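Local atomic coordinates of putative uronate isomerase (Thermotoga maritima, PDB entry 4NAR), a protein that may interconvert the stereoisomers of a small hydroxy acid, as lactate racemase does, although its true substrate is not established. Residues Val224-Glu227 and Val231-Arg234; Asp333-Tyr338 and His352-Arg357; Ile165-Ile170 and Lys201-Ala206; Thr72-Thr75 and Glu79-Glu82. All coordinates share one frame; numbering follows the deposited sequence.

Contact 1: residues Val224-Glu227 and Val231-Arg234; sequences VYEE and VIPR
Glu226 and Ile232 form the hydrogen-bonded pair of an antiparallel beta hairpin, strands 217-227 and 231-240 joined by a three-residue connection. Glu226 N gives its hydrogen to Ile232 O at 2.8 Å, and Ile232 N answers to Glu226 O at 2.7 Å. One rung further on, Arg234 N reaches Val224 O (2.9 Å) in a more bent bond, 147° at the hydrogen. Above the pair, Ile232 CD1 packs on Glu226 CB at 3.7 Å. Arg234 reaches across to the neighbouring strand: kinks at chi2 (-65°) and chi3 lay CD beside the carboxylate and bring NH1 to Glu226 OE2. The Glu226 OE2 to Arg234 NH1 salt bridge refines at 2.4 Å, too short to be taken literally. Glu226 meets the guanidinium edge with the planes 72° apart, so the grip is on one oxygen rather than two. With an alanine in place of Arg234, the Glu226 carboxylate would probably lose its counter-charge and Gly7 O the NE donor that binds it. Further out, Leu259 of helix 241-259 touches both Glu226 and Arg234, and Lys417 pairs with Glu227. On the other face, Val231 CG1 lies 3.9 Å from Tyr225 CB, oblique to the ring.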
# COMPACT_ATOMS: atom_id res chain seq x y z
N VAL A 224 -3.51 10.37 -9.32
CA VAL A 224 -2.28 10.93 -8.75
C VAL A 224 -2.66 12.24 -8.05
O VAL A 224 -3.48 13.02 -8.56
CB VAL A 224 -1.19 11.15 -9.82
CG1 VAL A 224 0.13 11.56 -9.17
CG2 VAL A 224 -0.98 9.90 -10.65
N TYR A 225 -2.08 12.50 -6.88
CA TYR A 225 -2.45 13.66 -6.09
C TYR A 225 -1.33 14.10 -5.17
O TYR A 225 -0.38 13.35 -4.89
CB TYR A 225 -3.69 13.36 -5.25
CG TYR A 225 -3.56 12.02 -4.57
CD1 TYR A 225 -4.01 10.86 -5.20
CD2 TYR A 225 -2.97 11.90 -3.30
CE1 TYR A 225 -3.87 9.62 -4.60
CE2 TYR A 225 -2.83 10.65 -2.69
CZ TYR A 225 -3.28 9.51 -3.34
OH TYR A 225 -3.16 8.26 -2.77
N GLU A 226 -1.45 15.33 -4.68
CA GLU A 226 -0.60 15.81 -3.60
C GLU A 226 -1.40 15.85 -2.31
O GLU A 226 -2.63 15.95 -2.34
CB GLU A 226 -0.07 17.20 -3.92
CG GLU A 226 0.93 17.23 -5.03
CD GLU A 226 0.91 18.56 -5.77
OE1 GLU A 226 0.04 19.40 -5.45
OE2 GLU A 226 1.77 18.74 -6.66
N GLU A 227 -0.69 15.78 -1.19
CA GLU A 227 -1.30 16.00 0.11
C GLU A 227 -0.51 17.06 0.87
O GLU A 227 0.65 16.84 1.23
CB GLU A 227 -1.36 14.70 0.91
CG GLU A 227 -1.94 14.91 2.30
CD GLU A 227 -2.47 13.63 2.90
OE1 GLU A 227 -2.27 12.55 2.27
OE2 GLU A 227 -3.08 13.70 3.99
N VAL A 231 -6.09 17.02 0.17
CA VAL A 231 -5.70 16.29 -1.03
C VAL A 231 -5.91 17.19 -2.25
O VAL A 231 -7.02 17.68 -2.49
CB VAL A 231 -6.49 14.96 -1.18
CG1 VAL A 231 -6.38 14.39 -2.59
CG2 VAL A 231 -6.02 13.95 -0.13
N ILE A 232 -4.85 17.40 -3.02
CA ILE A 232 -4.92 18.15 -4.27
C ILE A 232 -4.85 17.15 -5.41
O ILE A 232 -3.77 16.61 -5.70
CB ILE A 232 -3.73 19.14 -4.42
CG1 ILE A 232 -3.59 20.00 -3.17
CG2 ILE A 232 -3.89 20.03 -5.65
CD1 ILE A 232 -2.31 19.77 -2.42
N PRO A 233 -6.00 16.87 -6.05
CA PRO A 233 -5.99 15.96 -7.21
C PRO A 233 -5.12 16.56 -8.31
O PRO A 233 -5.13 17.78 -8.52
CB PRO A 233 -7.46 15.94 -7.65
CG PRO A 233 -8.25 16.32 -6.43
CD PRO A 233 -7.36 17.29 -5.66
N ARG A 234 -4.37 15.72 -9.02
CA ARG A 234 -3.46 16.21 -10.04
C ARG A 234 -3.62 15.48 -11.38
O ARG A 234 -3.29 16.02 -12.44
CB ARG A 234 -2.03 16.08 -9.54
CG ARG A 234 -1.73 16.98 -8.32
CD ARG A 234 -1.81 18.50 -8.68
NE ARG A 234 -1.10 18.75 -9.94
CZ ARG A 234 0.20 19.01 -10.03
NH1 ARG A 234 0.94 19.07 -8.93
NH2 ARG A 234 0.77 19.20 -11.22

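Contact 2: residues Asp333-Tyr338 and His352-Arg357; sequences DYVKWY and HVINVR
Val335 puts its side chain between two residues of the helix opposite, Val353 and Ile354, and these three buried side chains make the whole contact. The tight part is with Ile354: Val335 CG2 comes to 3.6 Å from Ile354 CG1, while Val335 CB sits 3.8 Å from Ile354 CD1. Ile354 has CG1 anti to its carbonyl carbon and an extended chi2 of 169°, which runs CD1 out alongside the valine so that both CB and CG1 of Val335 lie against it. Val353 is a looser partner, its CG1 standing 4.0 Å from Val335 CG2. Its chi1 of 136° is far from a staggered value, so the exact placing of that methyl is less certain. The two elements are consecutive helices, 332-341 and 347-357, a helix-loop-helix unit that here meets through a single valine and buries only 119 Å² between the segments. Ile327 of helix 318-327 touches both Val335 and Val353, and Trp181 and Val184 of helix 173-186 pack on Ile354, so the junction is shared by four helices. Replacing Val335 by an alanine would take away both methyl branches and is likely to leave Ile354 CG1 and Val353 CG1 facing a gap between the helices. The far side of helix 332-341 is different in character. Asp333 points away from the contact and is exposed, as is Trp337, whose CE3 lies 4.1 Å above one face of the Tyr334 ring, displaced toward its rim.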
# COMPACT_ATOMS: atom_id res chain seq x y z
N ASP A 333 19.71 -9.70 7.87
CA ASP A 333 20.53 -10.88 8.14
C ASP A 333 20.10 -11.64 9.40
O ASP A 333 20.20 -12.86 9.45
CB ASP A 333 22.03 -10.55 8.16
CG ASP A 333 22.60 -10.38 6.76
OD1 ASP A 333 21.94 -10.78 5.77
OD2 ASP A 333 23.72 -9.83 6.65
N TYR A 334 19.60 -10.91 10.40
CA TYR A 334 19.01 -11.56 11.56
C TYR A 334 17.75 -12.35 11.17
O TYR A 334 17.52 -13.46 11.66
CB TYR A 334 18.66 -10.54 12.64
CG TYR A 334 17.97 -11.16 13.84
CD1 TYR A 334 18.68 -11.48 14.99
CD2 TYR A 334 16.61 -11.43 13.81
CE1 TYR A 334 18.04 -12.06 16.09
CE2 TYR A 334 15.96 -12.01 14.89
CZ TYR A 334 16.68 -12.32 16.03
OH TYR A 334 16.02 -12.88 17.11
N VAL A 335 16.94 -11.76 10.29
CA VAL A 335 15.65 -12.36 9.94
C VAL A 335 15.82 -13.62 9.08
O VAL A 335 15.14 -14.64 9.31
CB VAL A 335 14.72 -11.31 9.29
CG1 VAL A 335 13.38 -11.92 8.87
CG2 VAL A 335 14.50 -10.15 10.26
N LYS A 336 16.74 -13.57 8.12
CA LYS A 336 17.08 -14.75 7.33
C LYS A 336 17.52 -15.90 8.23
O LYS A 336 17.17 -17.05 7.99
CB LYS A 336 18.20 -14.42 6.35
CG LYS A 336 17.73 -13.73 5.09
CD LYS A 336 18.85 -12.88 4.52
CE LYS A 336 18.79 -12.83 3.02
NZ LYS A 336 20.01 -13.47 2.43
N TRP A 337 18.30 -15.56 9.25
CA TRP A 337 18.75 -16.54 10.23
C TRP A 337 17.55 -17.10 11.02
O TRP A 337 17.45 -18.30 11.27
CB TRP A 337 19.76 -15.91 11.18
CG TRP A 337 20.02 -16.74 12.41
CD1 TRP A 337 20.89 -17.78 12.52
CD2 TRP A 337 19.39 -16.60 13.70
NE1 TRP A 337 20.85 -18.30 13.80
CE2 TRP A 337 19.94 -17.59 14.55
CE3 TRP A 337 18.43 -15.72 14.23
CZ2 TRP A 337 19.56 -17.73 15.88
CZ3 TRP A 337 18.05 -15.87 15.55
CH2 TRP A 337 18.61 -16.87 16.37
N TYR A 338 16.65 -16.21 11.40
CA TYR A 338 15.47 -16.60 12.18
C TYR A 338 14.60 -17.56 11.35
O TYR A 338 13.94 -18.45 11.90
CB TYR A 338 14.69 -15.35 12.59
CG TYR A 338 13.51 -15.59 13.49
CD1 TYR A 338 12.24 -15.78 12.96
CD2 TYR A 338 13.65 -15.60 14.87
CE1 TYR A 338 11.13 -15.98 13.79
CE2 TYR A 338 12.56 -15.81 15.71
CZ TYR A 338 11.30 -16.00 15.15
OH TYR A 338 10.21 -16.21 15.96
N HIS A 352 8.01 -7.17 6.64
CA HIS A 352 7.57 -5.95 7.32
C HIS A 352 8.58 -5.46 8.36
O HIS A 352 8.99 -4.29 8.39
CB HIS A 352 6.24 -6.21 8.02
CG HIS A 352 5.94 -5.24 9.13
ND1 HIS A 352 5.56 -3.93 8.90
CD2 HIS A 352 5.94 -5.40 10.48
CE1 HIS A 352 5.35 -3.32 10.06
NE2 HIS A 352 5.58 -4.19 11.03
N VAL A 353 8.97 -6.39 9.22
CA VAL A 353 9.93 -6.16 10.28
C VAL A 353 11.28 -5.60 9.75
O VAL A 353 11.80 -4.61 10.26
CB VAL A 353 10.05 -7.47 11.12
CG1 VAL A 353 11.49 -7.80 11.45
CG2 VAL A 353 9.14 -7.39 12.35
N ILE A 354 11.84 -6.22 8.72
CA ILE A 354 13.06 -5.70 8.10
C ILE A 354 12.80 -4.32 7.52
O ILE A 354 13.61 -3.40 7.69
CB ILE A 354 13.52 -6.61 6.95
CG1 ILE A 354 13.77 -8.04 7.45
CG2 ILE A 354 14.77 -6.01 6.27
CD1 ILE A 354 13.97 -9.08 6.32
N ASN A 355 11.68 -4.18 6.82
CA ASN A 355 11.29 -2.92 6.23
C ASN A 355 11.29 -1.76 7.24
O ASN A 355 11.86 -0.68 6.98
CB ASN A 355 9.92 -3.06 5.56
CG ASN A 355 10.01 -3.72 4.19
OD1 ASN A 355 11.06 -3.65 3.51
ND2 ASN A 355 8.90 -4.35 3.75
N VAL A 356 10.67 -1.99 8.39
CA VAL A 356 10.66 -0.99 9.45
C VAL A 356 12.05 -0.74 10.05
O VAL A 356 12.49 0.42 10.16
CB VAL A 356 9.69 -1.36 10.58
CG1 VAL A 356 9.84 -0.37 11.75
CG2 VAL A 356 8.24 -1.40 10.07
N ARG A 357 12.76 -1.82 10.41
CA ARG A 357 14.00 -1.67 11.17
C ARG A 357 15.14 -1.04 10.36
O ARG A 357 15.96 -0.29 10.90
CB ARG A 357 14.46 -3.00 11.79
CG ARG A 357 15.49 -2.78 12.89
CD ARG A 357 14.87 -1.99 14.05
NE ARG A 357 15.84 -1.49 15.05
CZ ARG A 357 16.60 -0.40 14.88
NH1 ARG A 357 16.55 0.31 13.75
NH2 ARG A 357 17.44 -0.03 15.85

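Contact 3: residues Ile165-Ile170 and Lys201-Ala206; sequences IVIPGI and KIINRA
This is a buried apolar contact between a loop and a helix: Ile167, in the loop that precedes helix 173-186, rests on Ile203 and Ala206 of helix 198-213. No hydrogen bond crosses it. At the far end of Ile167, CD1 presses on Ala206 CB at 3.7 Å. Its CG1 lies anti to the carbonyl carbon (chi1 -55°) and chi2 is extended at 172°, a combination that carries CD1 out to the helix and on to the alanine methyl. The other half of the contact is made by the backbone: Ile203 CD1 sits 3.4 Å from Ile167 O, with Ile203 CG1 at 3.7 Å from the same oxygen. Side chain to side chain the two isoleucines are more distant, Ile167 CG2 being 4.3 Å from Ile203 CG1. The loop lies within the range assigned to the lactate racemase N-terminal family, and helix 198-213 packs against it. The loop is a compact turn, closed by Ile170 N bonding to Val166 O at 2.9 Å and bent by a cis peptide between Ile167 and Pro168. Gly169 suits the tight backbone there, since a CB on it would run into Ile165 O. The same helix goes on to cover the loop through Ser207 and Ile210, both of which touch Ile167, while Val166 packs on Ile210 and Phe211. Pro168 points away from the helix and touches Val176 and Phe179 of helix 173-186. Leu163 adds to the apolar surroundings of Ile203.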
# COMPACT_ATOMS: atom_id res chain seq x y z
N ILE A 165 -3.74 -2.66 -6.86
CA ILE A 165 -5.07 -2.76 -6.31
C ILE A 165 -5.64 -4.19 -6.43
O ILE A 165 -6.49 -4.59 -5.63
CB ILE A 165 -6.03 -1.75 -6.95
CG1 ILE A 165 -7.37 -1.74 -6.18
CG2 ILE A 165 -6.25 -2.07 -8.42
CD1 ILE A 165 -8.19 -0.47 -6.40
N VAL A 166 -5.17 -4.97 -7.40
CA VAL A 166 -5.60 -6.35 -7.49
C VAL A 166 -4.78 -7.21 -6.52
O VAL A 166 -5.33 -7.96 -5.71
CB VAL A 166 -5.47 -6.92 -8.92
CG1 VAL A 166 -5.93 -8.38 -8.96
CG2 VAL A 166 -6.25 -6.06 -9.93
N ILE A 167 -3.45 -7.07 -6.59
CA ILE A 167 -2.53 -7.77 -5.70
C ILE A 167 -1.59 -6.73 -5.08
O ILE A 167 -0.83 -6.09 -5.82
CB ILE A 167 -1.66 -8.78 -6.46
CG1 ILE A 167 -2.55 -9.76 -7.24
CG2 ILE A 167 -0.75 -9.54 -5.49
CD1 ILE A 167 -1.78 -10.65 -8.16
N PRO A 168 -1.61 -6.58 -3.74
CA PRO A 168 -2.31 -7.43 -2.75
C PRO A 168 -3.79 -7.11 -2.51
O PRO A 168 -4.44 -7.87 -1.77
CB PRO A 168 -1.56 -7.13 -1.44
CG PRO A 168 -1.17 -5.66 -1.59
CD PRO A 168 -0.79 -5.54 -3.07
N GLY A 169 -4.29 -6.02 -3.09
CA GLY A 169 -5.60 -5.47 -2.76
C GLY A 169 -6.74 -6.43 -2.48
O GLY A 169 -7.43 -6.32 -1.45
N ILE A 170 -6.96 -7.38 -3.39
CA ILE A 170 -8.07 -8.31 -3.25
C ILE A 170 -7.59 -9.74 -3.48
O ILE A 170 -8.29 -10.58 -4.05
CB ILE A 170 -9.19 -7.97 -4.24
CG1 ILE A 170 -8.63 -7.97 -5.66
CG2 ILE A 170 -9.83 -6.61 -3.88
CD1 ILE A 170 -9.62 -7.65 -6.72
N LYS A 201 7.09 -7.25 -11.20
CA LYS A 201 7.10 -8.40 -12.13
C LYS A 201 6.15 -9.53 -11.72
O LYS A 201 5.42 -10.07 -12.56
CB LYS A 201 8.51 -8.98 -12.27
CG LYS A 201 9.45 -8.15 -13.13
CD LYS A 201 10.88 -8.72 -13.08
CE LYS A 201 11.77 -8.07 -14.13
NZ LYS A 201 11.98 -6.64 -13.80
N ILE A 202 6.18 -9.89 -10.44
CA ILE A 202 5.30 -10.93 -9.89
C ILE A 202 3.83 -10.52 -10.03
O ILE A 202 2.97 -11.31 -10.46
CB ILE A 202 5.60 -11.18 -8.39
CG1 ILE A 202 6.97 -11.85 -8.23
CG2 ILE A 202 4.53 -12.05 -7.76
CD1 ILE A 202 7.41 -11.96 -6.77
N ILE A 203 3.54 -9.28 -9.66
CA ILE A 203 2.20 -8.74 -9.71
C ILE A 203 1.64 -8.76 -11.13
O ILE A 203 0.49 -9.17 -11.34
CB ILE A 203 2.15 -7.29 -9.13
CG1 ILE A 203 2.22 -7.34 -7.60
CG2 ILE A 203 0.90 -6.54 -9.60
CD1 ILE A 203 2.36 -5.97 -6.96
N ASN A 204 2.46 -8.32 -12.09
CA ASN A 204 2.03 -8.27 -13.48
C ASN A 204 1.82 -9.67 -14.06
O ASN A 204 0.85 -9.92 -14.78
CB ASN A 204 3.03 -7.51 -14.35
CG ASN A 204 3.09 -6.01 -14.03
OD1 ASN A 204 2.27 -5.48 -13.25
ND2 ASN A 204 4.06 -5.32 -14.65
N ARG A 205 2.73 -10.58 -13.72
CA ARG A 205 2.66 -11.94 -14.23
C ARG A 205 1.38 -12.63 -13.76
O ARG A 205 0.66 -13.23 -14.55
CB ARG A 205 3.91 -12.74 -13.84
CG ARG A 205 3.87 -14.23 -14.19
CD ARG A 205 3.68 -14.48 -15.69
NE ARG A 205 3.70 -15.91 -16.02
CZ ARG A 205 2.65 -16.59 -16.49
NH1 ARG A 205 1.48 -15.96 -16.68
NH2 ARG A 205 2.76 -17.89 -16.76
N ALA A 206 1.09 -12.50 -12.47
CA ALA A 206 -0.11 -13.10 -11.89
C ALA A 206 -1.41 -12.46 -12.43
O ALA A 206 -2.41 -13.15 -12.68
CB ALA A 206 -0.05 -12.99 -10.40

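Contact 4: residues Thr72-Thr75 and Glu79-Glu82. With SO4 (sulfate ion), chain B.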
# COMPACT_ATOMS: atom_id res chain seq x y z
N THR A 72 -4.11 -7.02 3.64
CA THR A 72 -4.26 -7.64 4.97
C THR A 72 -4.95 -6.73 6.00
O THR A 72 -5.17 -7.15 7.15
CB THR A 72 -2.90 -8.08 5.58
OG1 THR A 72 -2.03 -6.95 5.66
CG2 THR A 72 -2.25 -9.18 4.76
N HIS A 73 -5.29 -5.50 5.60
CA HIS A 73 -5.87 -4.52 6.53
C HIS A 73 -7.25 -4.90 7.04
O HIS A 73 -7.95 -5.73 6.44
CB HIS A 73 -5.98 -3.14 5.87
CG HIS A 73 -4.69 -2.60 5.35
ND1 HIS A 73 -4.63 -1.47 4.56
CD2 HIS A 73 -3.42 -3.04 5.48
CE1 HIS A 73 -3.37 -1.23 4.24
NE2 HIS A 73 -2.61 -2.18 4.79
N ARG A 74 -7.67 -4.26 8.14
CA ARG A 74 -8.96 -4.56 8.78
C ARG A 74 -10.13 -4.30 7.84
O ARG A 74 -10.01 -3.57 6.85
CB ARG A 74 -9.15 -3.75 10.09
CG ARG A 74 -9.15 -2.21 9.93
CD ARG A 74 -9.70 -1.53 11.20
NE ARG A 74 -9.76 -0.06 11.12
CZ ARG A 74 -10.76 0.62 10.56
NH1 ARG A 74 -11.79 -0.02 10.02
NH2 ARG A 74 -10.72 1.96 10.53
N THR A 75 -11.27 -4.91 8.16
CA THR A 75 -12.50 -4.63 7.45
C THR A 75 -12.94 -3.22 7.78
O THR A 75 -12.61 -2.67 8.84
CB THR A 75 -13.63 -5.59 7.87
OG1 THR A 75 -13.73 -5.60 9.31
CG2 THR A 75 -13.33 -7.00 7.38
N GLU A 79 -20.12 2.95 7.36
CA GLU A 79 -19.93 4.39 7.37
C GLU A 79 -18.64 4.81 6.65
O GLU A 79 -18.62 5.81 5.93
CB GLU A 79 -19.99 4.93 8.80
CG GLU A 79 -18.96 5.99 9.09
CD GLU A 79 -17.73 5.43 9.78
OE1 GLU A 79 -17.86 4.39 10.47
OE2 GLU A 79 -16.64 6.04 9.65
N GLU A 80 -17.57 4.03 6.82
CA GLU A 80 -16.31 4.31 6.14
C GLU A 80 -16.40 4.15 4.61
O GLU A 80 -15.74 4.89 3.87
CB GLU A 80 -15.17 3.44 6.70
CG GLU A 80 -14.90 3.65 8.18
CD GLU A 80 -13.79 2.75 8.69
OE1 GLU A 80 -12.73 3.29 9.08
OE2 GLU A 80 -13.96 1.50 8.70
N PHE A 81 -17.20 3.19 4.13
CA PHE A 81 -17.44 3.06 2.69
C PHE A 81 -18.10 4.34 2.18
O PHE A 81 -17.73 4.87 1.13
CB PHE A 81 -18.38 1.89 2.35
CG PHE A 81 -17.73 0.52 2.39
CD1 PHE A 81 -17.10 -0.02 1.26
CD2 PHE A 81 -17.78 -0.25 3.55
CE1 PHE A 81 -16.51 -1.31 1.29
CE2 PHE A 81 -17.19 -1.54 3.60
CZ PHE A 81 -16.56 -2.06 2.47
N GLU A 82 -19.09 4.81 2.93
CA GLU A 82 -19.80 6.04 2.60
C GLU A 82 -18.84 7.20 2.46
O GLU A 82 -18.88 7.93 1.47
CB GLU A 82 -20.83 6.38 3.68
CG GLU A 82 -21.94 5.36 3.84
CD GLU A 82 -22.98 5.80 4.86
OE1 GLU A 82 -22.85 5.43 6.04
OE2 GLU A 82 -23.94 6.50 4.48
S SO4 B . -0.40 -5.80 2.79
O1 SO4 B . 0.24 -6.06 1.49
O2 SO4 B . -1.84 -5.57 2.58
O3 SO4 B . -0.17 -6.94 3.68
O4 SO4 B . 0.20 -4.59 3.40
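The Arg74 guanidinium and the Glu80 carboxylate meet edge to edge and almost in one plane, 7° apart. Arg74 grips end-on with two nitrogens: NH2 reaches Glu80 OE1 at 2.8 Å and NH1 reaches Glu80 OE2 at 3.0 Å. Both bonds are nearly straight, and each oxygen uses its syn lone pair, so the salt bridge has the full two-point geometry and resists rotation of either group. Arg74 NH1 also bonds to Thr75 O at 3.0 Å, bent to 139°. Beyond the segments, Arg74 NE pairs with Asp280 OD2 and the guanidinium makes a cation-pi contact with Tyr39, so every nitrogen of the group is engaged. Arg74 CG stands between the backbone N and the carbonyl carbon, and from there the extended chain carries the guanidinium across to Glu80. Glu80 OE2 has a second donor in Lys77 N, which fixes the carboxylate at the start of helix 78-85. At the other end of the loop a sulfate, probably from the crystallisation liquor, is held by Thr72: its N binds O2 at 2.9 Å and its OG1 binds O3 at 2.7 Å. The His73 ring lies oblique to the ion, NE2 staying 4.0 Å from O4, while ND1 bonds to Asp38. His180, Trp283 and Asn348 complete the grip. Such an anion pocket, lined by residues well apart in the chain, is consistent with a site for an acidic substrate in a lactate racemase-like enzyme, though the sulfate alone does not prove it.

From the N terminus the four contacts come in series, and none nests in or crosses another. Contact 4 closes first, fastening the loop after strand 63-68 to the start of helix 78-85. Contact 3 spans thirty residues, most of them helical, and sets the loop before helix 173-186 against helix 198-213; its nearest atoms lie about 5 Å from those of contact 4, and a backbone bond between Gly169 and Gly71 links the two loops. Helix 198-213 then leads into strand 217-227, so contact 1 follows as a hairpin in the mixed sheet. Contact 2 comes last, joining helices 332-341 and 347-357, about 33 Å from contact 1 between centres and across the middle of the chain.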